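Local coordinates for coat protein (Papaya mosaic virus, PDB 4DOX), which forms the capsid of a flexible filamentous plant virus, its copies probably assembling helically around the genomic RNA as in other potexviruses, at residues 109-120 and 152-163; 58-66 and 78-89. All coordinates share one frame; numbering follows the deposited sequence.

Contact 1. Residues 109-120 and 152-163. Unlike the reference sequence in segment 152-163: T160 (reference Ile).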
loop_
_atom_site.group_PDB
_atom_site.type_symbol
_atom_site.label_atom_id
_atom_site.label_comp_id
_atom_site.label_asym_id
_atom_site.label_seq_id
_atom_site.Cartn_x
_atom_site.Cartn_y
_atom_site.Cartn_z
ATOM N N TYR A 109 -1.887 -0.756 -0.667
ATOM C CA TYR A 109 -2.285 -0.879 -2.070
ATOM C C TYR A 109 -1.266 -1.679 -2.895
ATOM O O TYR A 109 -1.610 -2.194 -4.001
ATOM C CB TYR A 109 -2.488 0.519 -2.699
ATOM C CG TYR A 109 -2.846 0.480 -4.177
ATOM C CD1 TYR A 109 -4.081 -0.076 -4.629
ATOM C CD2 TYR A 109 -1.981 1.007 -5.130
ATOM C CE1 TYR A 109 -4.444 -0.105 -6.009
ATOM C CE2 TYR A 109 -2.319 0.983 -6.524
ATOM C CZ TYR A 109 -3.555 0.418 -6.949
ATOM O OH TYR A 109 -3.854 0.385 -8.294
ATOM N N PHE A 110 -0.023 -1.741 -2.374
ATOM C CA PHE A 110 1.081 -2.420 -3.024
ATOM C C PHE A 110 1.529 -3.638 -2.233
ATOM O O PHE A 110 2.505 -4.279 -2.584
ATOM C CB PHE A 110 2.268 -1.471 -3.163
ATOM C CG PHE A 110 2.002 -0.300 -4.081
ATOM C CD1 PHE A 110 1.627 0.942 -3.563
ATOM C CD2 PHE A 110 2.116 -0.452 -5.470
ATOM C CE1 PHE A 110 1.345 2.028 -4.427
ATOM C CE2 PHE A 110 1.852 0.643 -6.341
ATOM C CZ PHE A 110 1.477 1.889 -5.815
ATOM N N ALA A 111 0.818 -3.960 -1.159
ATOM C CA ALA A 111 1.171 -5.121 -0.336
ATOM C C ALA A 111 1.497 -6.381 -1.186
ATOM O O ALA A 111 2.549 -6.998 -0.959
ATOM C CB ALA A 111 0.117 -5.421 0.736
ATOM N N PRO A 112 0.637 -6.744 -2.187
ATOM C CA PRO A 112 0.926 -8.021 -2.904
ATOM C C PRO A 112 2.245 -8.018 -3.678
ATOM O O PRO A 112 2.889 -9.053 -3.795
ATOM C CB PRO A 112 -0.276 -8.191 -3.842
ATOM C CG PRO A 112 -1.341 -7.387 -3.207
ATOM C CD PRO A 112 -0.661 -6.187 -2.605
ATOM N N ILE A 113 2.669 -6.855 -4.159
ATOM C CA ILE A 113 3.904 -6.770 -4.920
ATOM C C ILE A 113 5.111 -6.954 -3.972
ATOM O O ILE A 113 6.070 -7.666 -4.304
ATOM C CB ILE A 113 4.030 -5.412 -5.593
ATOM C CG1 ILE A 113 2.770 -5.016 -6.386
ATOM C CG2 ILE A 113 5.240 -5.381 -6.455
ATOM C CD1 ILE A 113 2.335 -6.046 -7.405
ATOM N N ILE A 114 5.077 -6.310 -2.799
ATOM C CA ILE A 114 6.221 -6.363 -1.923
ATOM C C ILE A 114 6.249 -7.747 -1.295
ATOM O O ILE A 114 7.333 -8.325 -1.096
ATOM C CB ILE A 114 6.262 -5.240 -0.868
ATOM C CG1 ILE A 114 7.676 -5.120 -0.284
ATOM C CG2 ILE A 114 5.223 -5.475 0.240
ATOM C CD1 ILE A 114 8.781 -4.726 -1.297
ATOM N N TRP A 115 5.065 -8.318 -1.059
ATOM C CA TRP A 115 4.986 -9.732 -0.690
ATOM C C TRP A 115 5.802 -10.592 -1.670
ATOM O O TRP A 115 6.664 -11.353 -1.252
ATOM C CB TRP A 115 3.546 -10.191 -0.662
ATOM C CG TRP A 115 3.372 -11.634 -0.300
ATOM C CD1 TRP A 115 3.208 -12.688 -1.174
ATOM C CD2 TRP A 115 3.281 -12.194 1.016
ATOM N NE1 TRP A 115 3.041 -13.860 -0.481
ATOM C CE2 TRP A 115 3.088 -13.593 0.864
ATOM C CE3 TRP A 115 3.360 -11.653 2.317
ATOM C CZ2 TRP A 115 2.959 -14.469 1.967
ATOM C CZ3 TRP A 115 3.248 -12.524 3.424
ATOM C CH2 TRP A 115 3.035 -13.919 3.228
ATOM N N ASN A 116 5.568 -10.451 -2.970
ATOM C CA ASN A 116 6.311 -11.282 -3.915
ATOM C C ASN A 116 7.780 -10.972 -3.892
ATOM O O ASN A 116 8.607 -11.836 -4.148
ATOM C CB ASN A 116 5.796 -11.106 -5.345
ATOM C CG ASN A 116 4.644 -12.033 -5.670
ATOM O OD1 ASN A 116 3.823 -12.380 -4.787
ATOM N ND2 ASN A 116 4.565 -12.438 -6.939
ATOM N N LEU A 117 8.108 -9.728 -3.579
ATOM C CA LEU A 117 9.498 -9.311 -3.618
ATOM C C LEU A 117 10.344 -9.768 -2.424
ATOM O O LEU A 117 11.532 -10.056 -2.585
ATOM C CB LEU A 117 9.588 -7.803 -3.801
ATOM C CG LEU A 117 9.241 -7.437 -5.237
ATOM C CD1 LEU A 117 8.964 -5.958 -5.319
ATOM C CD2 LEU A 117 10.386 -7.828 -6.123
ATOM N N ARG A 118 9.732 -9.858 -1.243
ATOM C CA ARG A 118 10.477 -10.106 -0.027
ATOM C C ARG A 118 10.174 -11.456 0.630
ATOM O O ARG A 118 11.066 -12.017 1.281
ATOM C CB ARG A 118 10.233 -8.980 0.967
ATOM C CG ARG A 118 10.503 -7.568 0.421
ATOM C CD ARG A 118 11.901 -7.139 0.659
ATOM N NE ARG A 118 12.316 -7.368 2.050
ATOM C CZ ARG A 118 12.656 -6.410 2.914
ATOM N NH1 ARG A 118 12.639 -5.120 2.552
ATOM N NH2 ARG A 118 13.018 -6.748 4.157
ATOM N N THR A 119 8.954 -11.973 0.479
ATOM C CA THR A 119 8.556 -13.225 1.126
ATOM C C THR A 119 9.445 -14.441 0.739
ATOM O O THR A 119 9.762 -14.637 -0.444
ATOM C CB THR A 119 7.105 -13.519 0.840
ATOM O OG1 THR A 119 6.339 -12.404 1.283
ATOM C CG2 THR A 119 6.626 -14.785 1.534
ATOM N N ASP A 120 9.848 -15.217 1.760
ATOM C CA ASP A 120 10.854 -16.309 1.674
ATOM C C ASP A 120 12.225 -15.888 1.083
ATOM O O ASP A 120 13.033 -16.754 0.730
ATOM C CB ASP A 120 10.299 -17.569 0.957
ATOM C CG ASP A 120 8.982 -18.072 1.554
ATOM O OD1 ASP A 120 8.733 -17.885 2.763
ATOM O OD2 ASP A 120 8.192 -18.674 0.800
ATOM N N ALA A 152 -6.091 -4.269 -4.085
ATOM C CA ALA A 152 -4.695 -3.876 -4.027
ATOM C C ALA A 152 -4.049 -4.246 -5.352
ATOM O O ALA A 152 -4.569 -5.151 -6.031
ATOM C CB ALA A 152 -3.981 -4.595 -2.869
ATOM N N MET A 153 -2.940 -3.573 -5.713
ATOM C CA MET A 153 -2.249 -3.870 -6.966
ATOM C C MET A 153 -1.673 -5.280 -6.910
ATOM O O MET A 153 -1.014 -5.642 -5.953
ATOM C CB MET A 153 -1.189 -2.820 -7.306
ATOM C CG MET A 153 -0.306 -3.239 -8.488
ATOM S SD MET A 153 0.566 -1.918 -9.374
ATOM C CE MET A 153 -0.693 -0.651 -9.360
ATOM N N GLN A 154 -1.957 -6.081 -7.933
ATOM C CA GLN A 154 -1.542 -7.504 -7.988
ATOM C C GLN A 154 -0.227 -7.796 -8.744
ATOM O O GLN A 154 0.094 -7.137 -9.737
ATOM C CB GLN A 154 -2.686 -8.357 -8.579
ATOM C CG GLN A 154 -4.035 -8.210 -7.805
ATOM C CD GLN A 154 -3.951 -8.738 -6.386
ATOM O OE1 GLN A 154 -3.293 -9.758 -6.131
ATOM N NE2 GLN A 154 -4.588 -8.043 -5.447
ATOM N N PRO A 155 0.545 -8.794 -8.265
ATOM C CA PRO A 155 1.685 -9.164 -9.083
ATOM C C PRO A 155 1.228 -9.723 -10.442
ATOM O O PRO A 155 0.124 -10.262 -10.574
ATOM C CB PRO A 155 2.415 -10.231 -8.251
ATOM C CG PRO A 155 1.638 -10.390 -7.028
ATOM C CD PRO A 155 0.273 -9.831 -7.269
ATOM N N PRO A 156 2.067 -9.549 -11.454
ATOM C CA PRO A 156 1.759 -10.003 -12.795
ATOM C C PRO A 156 1.361 -11.500 -12.937
ATOM O O PRO A 156 0.625 -11.800 -13.872
ATOM C CB PRO A 156 3.059 -9.715 -13.569
ATOM C CG PRO A 156 4.137 -9.431 -12.499
ATOM C CD PRO A 156 3.373 -8.858 -11.368
ATOM N N SER A 157 1.831 -12.435 -12.087
ATOM C CA SER A 157 1.378 -13.857 -12.218
ATOM C C SER A 157 0.752 -14.384 -10.933
ATOM O O SER A 157 0.743 -15.594 -10.658
ATOM C CB SER A 157 2.513 -14.798 -12.655
ATOM O OG SER A 157 3.085 -14.410 -13.888
ATOM N N GLY A 158 0.226 -13.465 -10.144
ATOM C CA GLY A 158 -0.359 -13.809 -8.865
ATOM C C GLY A 158 0.730 -13.993 -7.818
ATOM O O GLY A 158 1.960 -14.000 -8.134
ATOM N N LEU A 159 0.278 -14.142 -6.576
ATOM C CA LEU A 159 1.172 -14.355 -5.453
ATOM C C LEU A 159 2.111 -15.543 -5.642
ATOM O O LEU A 159 1.743 -16.536 -6.280
ATOM C CB LEU A 159 0.343 -14.561 -4.197
ATOM C CG LEU A 159 -0.611 -13.426 -3.862
ATOM C CD1 LEU A 159 -1.345 -13.760 -2.548
ATOM C CD2 LEU A 159 0.103 -12.012 -3.820
ATOM N N THR A 160 3.317 -15.455 -5.070
ATOM C CA THR A 160 4.296 -16.561 -5.149
ATOM C C THR A 160 3.894 -17.717 -4.263
ATOM O O THR A 160 4.330 -18.846 -4.472
ATOM C CB THR A 160 5.664 -16.153 -4.697
ATOM O OG1 THR A 160 5.514 -15.469 -3.461
ATOM C CG2 THR A 160 6.272 -15.216 -5.701
ATOM N N ARG A 161 3.131 -17.388 -3.222
ATOM C CA ARG A 161 2.338 -18.335 -2.424
ATOM C C ARG A 161 1.289 -17.500 -1.663
ATOM O O ARG A 161 1.381 -16.255 -1.620
ATOM C CB ARG A 161 3.199 -19.189 -1.483
ATOM C CG ARG A 161 3.882 -18.419 -0.380
ATOM C CD ARG A 161 4.553 -19.350 0.634
ATOM N NE ARG A 161 5.403 -18.652 1.613
ATOM C CZ ARG A 161 4.969 -18.049 2.726
ATOM N NH1 ARG A 161 3.663 -18.022 3.038
ATOM N NH2 ARG A 161 5.849 -17.473 3.537
ATOM N N SER A 162 0.281 -18.168 -1.114
ATOM C CA SER A 162 -0.586 -17.543 -0.125
ATOM C C SER A 162 0.118 -17.428 1.203
ATOM O O SER A 162 1.083 -18.172 1.465
ATOM C CB SER A 162 -1.853 -18.369 0.055
ATOM O OG SER A 162 -2.842 -17.781 -0.770
ATOM N N PRO A 163 -0.355 -16.510 2.064
ATOM C CA PRO A 163 0.130 -16.582 3.443
ATOM C C PRO A 163 -0.320 -17.889 4.097
ATOM O O PRO A 163 -1.309 -18.456 3.674
ATOM C CB PRO A 163 -0.511 -15.372 4.125
ATOM C CG PRO A 163 -1.136 -14.598 3.103
ATOM C CD PRO A 163 -1.055 -15.255 1.777
HETATM O O HOH W 1 8.488 -14.220 -2.893
#
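W115 and N116 carry the dense part of this contact, where one turn of helix 111-118 is bound to the loop at 158-163. The indole extends on the side opposite its backbone N (chi1 180°), which lets W115 NE1 donate a hydrogen bond to R161 O (3.1 Å); the acceptor sits 25° out of the ring plane. Farther along the ring, CH2 rests against P163 CB, while L159 CD2 fills in between W115 CD1 and P112 CB. N116 uses both ends of its amide: ND2 donates to G158 O at 3.3 Å, nearly within the amide plane, and OD1 receives T160 N at 3.1 Å from above that plane. P155 lies across the same amide at about a right angle. The coat protein is all-helical, and here a loop without regular structure is laid along a helix; the type I turn P155-G158 bends it so that both of its arms meet N116. Just ahead of the helix's N-terminal end, M153 N donates to Y109 O at 2.6 Å, and M153 CB lies over the Y109 ring in a CH-pi contact. M153 SD stands 5.3 Å from the F110 ring centroid, an oblique Met-aromatic contact. The solvent side lies toward D120, where the contact is polar: R161 makes a two-nitrogen, side-on salt bridge with D120, NE to OD2 at 2.9 Å and NH2 to OD1 at 3.0 Å, both oxygens met on their syn sides, while its NH1 pairs with E167 of helix 165-172. Nearby, a water joins N116 O and T119 O to T160 OG1.

Contact 2. Residues 58-66 and 78-89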
loop_
_atom_site.group_PDB
_atom_site.type_symbol
_atom_site.label_atom_id
_atom_site.label_comp_id
_atom_site.label_asym_id
_atom_site.label_seq_id
_atom_site.Cartn_x
_atom_site.Cartn_y
_atom_site.Cartn_z
ATOM N N THR A 58 7.478 1.439 -10.039
ATOM C CA THR A 58 8.711 0.938 -9.465
ATOM C C THR A 58 9.278 1.895 -8.393
ATOM O O THR A 58 9.910 1.466 -7.408
ATOM C CB THR A 58 9.784 0.645 -10.529
ATOM O OG1 THR A 58 10.214 1.858 -11.150
ATOM C CG2 THR A 58 9.266 -0.281 -11.614
ATOM N N VAL A 59 9.075 3.189 -8.585
ATOM C CA VAL A 59 9.691 4.154 -7.698
ATOM C C VAL A 59 8.837 4.198 -6.417
ATOM O O VAL A 59 9.364 4.166 -5.304
ATOM C CB VAL A 59 9.914 5.521 -8.423
ATOM C CG1 VAL A 59 10.140 6.662 -7.468
ATOM C CG2 VAL A 59 11.059 5.413 -9.394
ATOM N N ALA A 60 7.519 4.187 -6.565
ATOM C CA ALA A 60 6.652 4.047 -5.407
ATOM C C ALA A 60 7.083 2.852 -4.601
ATOM O O ALA A 60 7.154 2.929 -3.373
ATOM C CB ALA A 60 5.220 3.880 -5.820
ATOM N N LEU A 61 7.378 1.736 -5.272
ATOM C CA LEU A 61 7.760 0.499 -4.530
ATOM C C LEU A 61 8.977 0.659 -3.627
ATOM O O LEU A 61 9.182 -0.131 -2.704
ATOM C CB LEU A 61 8.034 -0.666 -5.466
ATOM C CG LEU A 61 6.984 -1.747 -5.699
ATOM C CD1 LEU A 61 5.952 -1.786 -4.645
ATOM C CD2 LEU A 61 6.369 -1.469 -7.015
ATOM N N GLU A 62 9.795 1.662 -3.923
ATOM C CA GLU A 62 10.951 1.941 -3.098
ATOM C C GLU A 62 10.527 2.439 -1.731
ATOM O O GLU A 62 11.137 2.081 -0.727
ATOM C CB GLU A 62 11.849 2.957 -3.767
ATOM C CG GLU A 62 12.520 2.421 -5.009
ATOM C CD GLU A 62 13.295 3.493 -5.725
ATOM O OE1 GLU A 62 13.948 4.319 -5.055
ATOM O OE2 GLU A 62 13.249 3.500 -6.971
ATOM N N LEU A 63 9.462 3.241 -1.700
ATOM C CA LEU A 63 8.920 3.732 -0.443
ATOM C C LEU A 63 8.224 2.579 0.265
ATOM O O LEU A 63 8.382 2.402 1.495
ATOM C CB LEU A 63 7.965 4.903 -0.667
ATOM C CG LEU A 63 7.125 5.416 0.507
ATOM C CD1 LEU A 63 7.972 5.987 1.601
ATOM C CD2 LEU A 63 6.241 6.474 -0.011
ATOM N N VAL A 64 7.495 1.777 -0.515
ATOM C CA VAL A 64 6.841 0.579 0.033
ATOM C C VAL A 64 7.822 -0.367 0.714
ATOM O O VAL A 64 7.557 -0.860 1.821
ATOM C CB VAL A 64 6.030 -0.174 -1.036
ATOM C CG1 VAL A 64 5.276 -1.307 -0.397
ATOM C CG2 VAL A 64 5.092 0.816 -1.760
ATOM N N ASN A 65 8.947 -0.625 0.059
ATOM C CA ASN A 65 9.982 -1.426 0.655
ATOM C C ASN A 65 10.413 -0.839 1.982
ATOM O O ASN A 65 10.592 -1.550 2.952
ATOM C CB ASN A 65 11.200 -1.464 -0.262
ATOM C CG ASN A 65 12.214 -2.568 0.131
ATOM O OD1 ASN A 65 11.876 -3.768 0.228
ATOM N ND2 ASN A 65 13.457 -2.163 0.330
ATOM N N PHE A 66 10.593 0.476 2.029
ATOM C CA PHE A 66 11.135 1.102 3.224
ATOM C C PHE A 66 10.159 0.831 4.359
ATOM O O PHE A 66 10.581 0.509 5.471
ATOM C CB PHE A 66 11.326 2.616 3.048
ATOM C CG PHE A 66 11.670 3.306 4.336
ATOM C CD1 PHE A 66 12.997 3.476 4.718
ATOM C CD2 PHE A 66 10.661 3.719 5.214
ATOM C CE1 PHE A 66 13.305 4.078 5.949
ATOM C CE2 PHE A 66 10.959 4.322 6.422
ATOM C CZ PHE A 66 12.273 4.484 6.807
ATOM N N VAL A 78 10.640 8.563 7.702
ATOM C CA VAL A 78 11.138 8.095 6.429
ATOM C C VAL A 78 12.524 8.703 6.113
ATOM O O VAL A 78 12.680 9.961 6.087
ATOM C CB VAL A 78 10.086 8.342 5.309
ATOM C CG1 VAL A 78 10.567 7.770 4.010
ATOM C CG2 VAL A 78 8.779 7.650 5.696
ATOM N N THR A 79 13.528 7.830 5.910
ATOM C CA THR A 79 14.901 8.308 5.616
ATOM C C THR A 79 15.501 7.722 4.325
ATOM O O THR A 79 14.980 6.750 3.752
ATOM C CB THR A 79 15.891 7.947 6.744
ATOM O OG1 THR A 79 16.055 6.512 6.766
ATOM C CG2 THR A 79 15.406 8.446 8.089
ATOM N N GLY A 80 16.628 8.281 3.904
ATOM C CA GLY A 80 17.333 7.726 2.763
ATOM C C GLY A 80 16.857 8.179 1.382
ATOM O O GLY A 80 15.734 8.700 1.222
ATOM N N PRO A 81 17.727 7.988 0.372
ATOM C CA PRO A 81 17.490 8.438 -1.005
ATOM C C PRO A 81 16.563 7.484 -1.767
ATOM O O PRO A 81 16.383 6.341 -1.349
ATOM C CB PRO A 81 18.891 8.382 -1.629
ATOM C CG PRO A 81 19.543 7.203 -0.883
ATOM C CD PRO A 81 19.036 7.313 0.531
ATOM N N SER A 82 15.998 7.944 -2.881
ATOM C CA SER A 82 15.342 7.040 -3.807
ATOM C C SER A 82 16.259 6.883 -5.005
ATOM O O SER A 82 17.310 7.512 -5.037
ATOM C CB SER A 82 14.000 7.594 -4.269
ATOM O OG SER A 82 14.194 8.460 -5.358
ATOM N N SER A 83 15.846 6.092 -6.002
ATOM C CA SER A 83 16.612 5.942 -7.222
ATOM C C SER A 83 16.625 7.187 -8.120
ATOM O O SER A 83 17.370 7.202 -9.115
ATOM C CB SER A 83 16.176 4.704 -7.999
ATOM O OG SER A 83 14.891 4.866 -8.561
ATOM N N ILE A 84 15.847 8.222 -7.782
ATOM C CA ILE A 84 15.832 9.491 -8.563
ATOM C C ILE A 84 16.619 10.566 -7.792
ATOM O O ILE A 84 16.359 10.801 -6.598
ATOM C CB ILE A 84 14.358 10.033 -8.931
ATOM C CG1 ILE A 84 13.445 8.975 -9.569
ATOM C CG2 ILE A 84 14.413 11.283 -9.812
ATOM C CD1 ILE A 84 14.028 8.305 -10.792
ATOM N N PRO A 85 17.596 11.219 -8.458
ATOM C CA PRO A 85 18.419 12.125 -7.644
ATOM C C PRO A 85 17.620 13.345 -7.282
ATOM O O PRO A 85 16.772 13.823 -8.075
ATOM C CB PRO A 85 19.579 12.509 -8.581
ATOM C CG PRO A 85 19.521 11.509 -9.755
ATOM C CD PRO A 85 18.040 11.197 -9.870
ATOM N N GLU A 86 17.860 13.839 -6.077
ATOM C CA GLU A 86 17.096 14.990 -5.572
ATOM C C GLU A 86 15.594 14.719 -5.337
ATOM O O GLU A 86 14.795 15.667 -5.240
ATOM C CB GLU A 86 17.317 16.269 -6.446
ATOM C CG GLU A 86 18.172 17.422 -5.757
ATOM C CD GLU A 86 17.719 17.765 -4.282
ATOM O OE1 GLU A 86 16.513 17.507 -3.922
ATOM O OE2 GLU A 86 18.587 18.284 -3.499
ATOM N N ILE A 87 15.223 13.436 -5.253
ATOM C CA ILE A 87 13.961 13.041 -4.597
ATOM C C ILE A 87 14.272 11.968 -3.569
ATOM O O ILE A 87 14.685 10.891 -3.937
ATOM C CB ILE A 87 12.907 12.541 -5.616
ATOM C CG1 ILE A 87 12.703 13.598 -6.694
ATOM C CG2 ILE A 87 11.560 12.351 -4.947
ATOM C CD1 ILE A 87 11.904 13.121 -7.856
ATOM N N SER A 88 14.119 12.286 -2.285
ATOM C CA SER A 88 14.372 11.328 -1.174
ATOM C C SER A 88 13.104 10.528 -0.910
ATOM O O SER A 88 12.044 10.898 -1.396
ATOM C CB SER A 88 14.763 12.080 0.105
ATOM O OG SER A 88 13.693 12.889 0.555
ATOM N N LEU A 89 13.196 9.435 -0.155
ATOM C CA LEU A 89 11.994 8.693 0.223
ATOM C C LEU A 89 11.057 9.600 1.032
ATOM O O LEU A 89 9.825 9.593 0.824
ATOM C CB LEU A 89 12.311 7.397 0.985
ATOM C CG LEU A 89 13.125 6.336 0.220
ATOM C CD1 LEU A 89 13.347 5.097 1.028
ATOM C CD2 LEU A 89 12.576 5.926 -1.147
#
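E62 faces S83 with its carboxylate turned so that both oxygens are used at once, fastening helix 56-70 to the loop that leads into helix 89-98. In this all-helical coat protein the loop connecting the two helices folds back along the one it has just left, with an ST turn at S82 and a type II turn from I84 to I87. S83 N donates to E62 OE1 at 2.8 Å, and S83 OG donates to E62 OE2 at 2.7 Å, each on the syn lone pair. The S83 hydroxyl reaches its oxygen because it stands between its own backbone N and carbonyl carbon (chi1 70°). Two bonds to separate oxygens should fix the rotation of the carboxylate. One turn along the helix the character changes to apolar. With chi1 at 171°, the F66 ring leaves the helix beside its own carbonyl carbon and heads for V78 and T79: V78 CG1 lies over one face, set off toward the rim, while the T79 side chain crosses the ring at about a right angle. L89 points its branches at the helix, CD1 against F66 CB at 3.8 Å and CD2 against E62 CB at 4.0 Å, and so bridges the polar and apolar halves. L63, which V96 of helix 89-98 also touches, crosses V78 at about a right angle. V59 CG2 packs more distantly against I84 CG1. Behind S83, the S82 hydroxyl holds the loop in shape: S82 OG accepts from I84 N (2.9 Å) and donates to I87 O (2.9 Å).

In the fold
Along the chain, 58-66 and 78-89 both come before 109-120 and 152-163; the centres of contacts 1 and 2 lie about 19 Å apart. Each sets a helix against a loop that comes later in the sequence. Helix 56-70 of contact 2 packs beside helix 111-118 of contact 1, so the two contacts touch: R118 NH1 to N65 OD1 is a probable hydrogen bond, I114 packs on N65, and F110 lies against V64 and L61. R118 also forms a salt bridge with D69. Loop 152-163 and loop 78-89 are thus tied to two helices that touch each other, the first loop leading on to helix 165-172 and the second to helix 89-98.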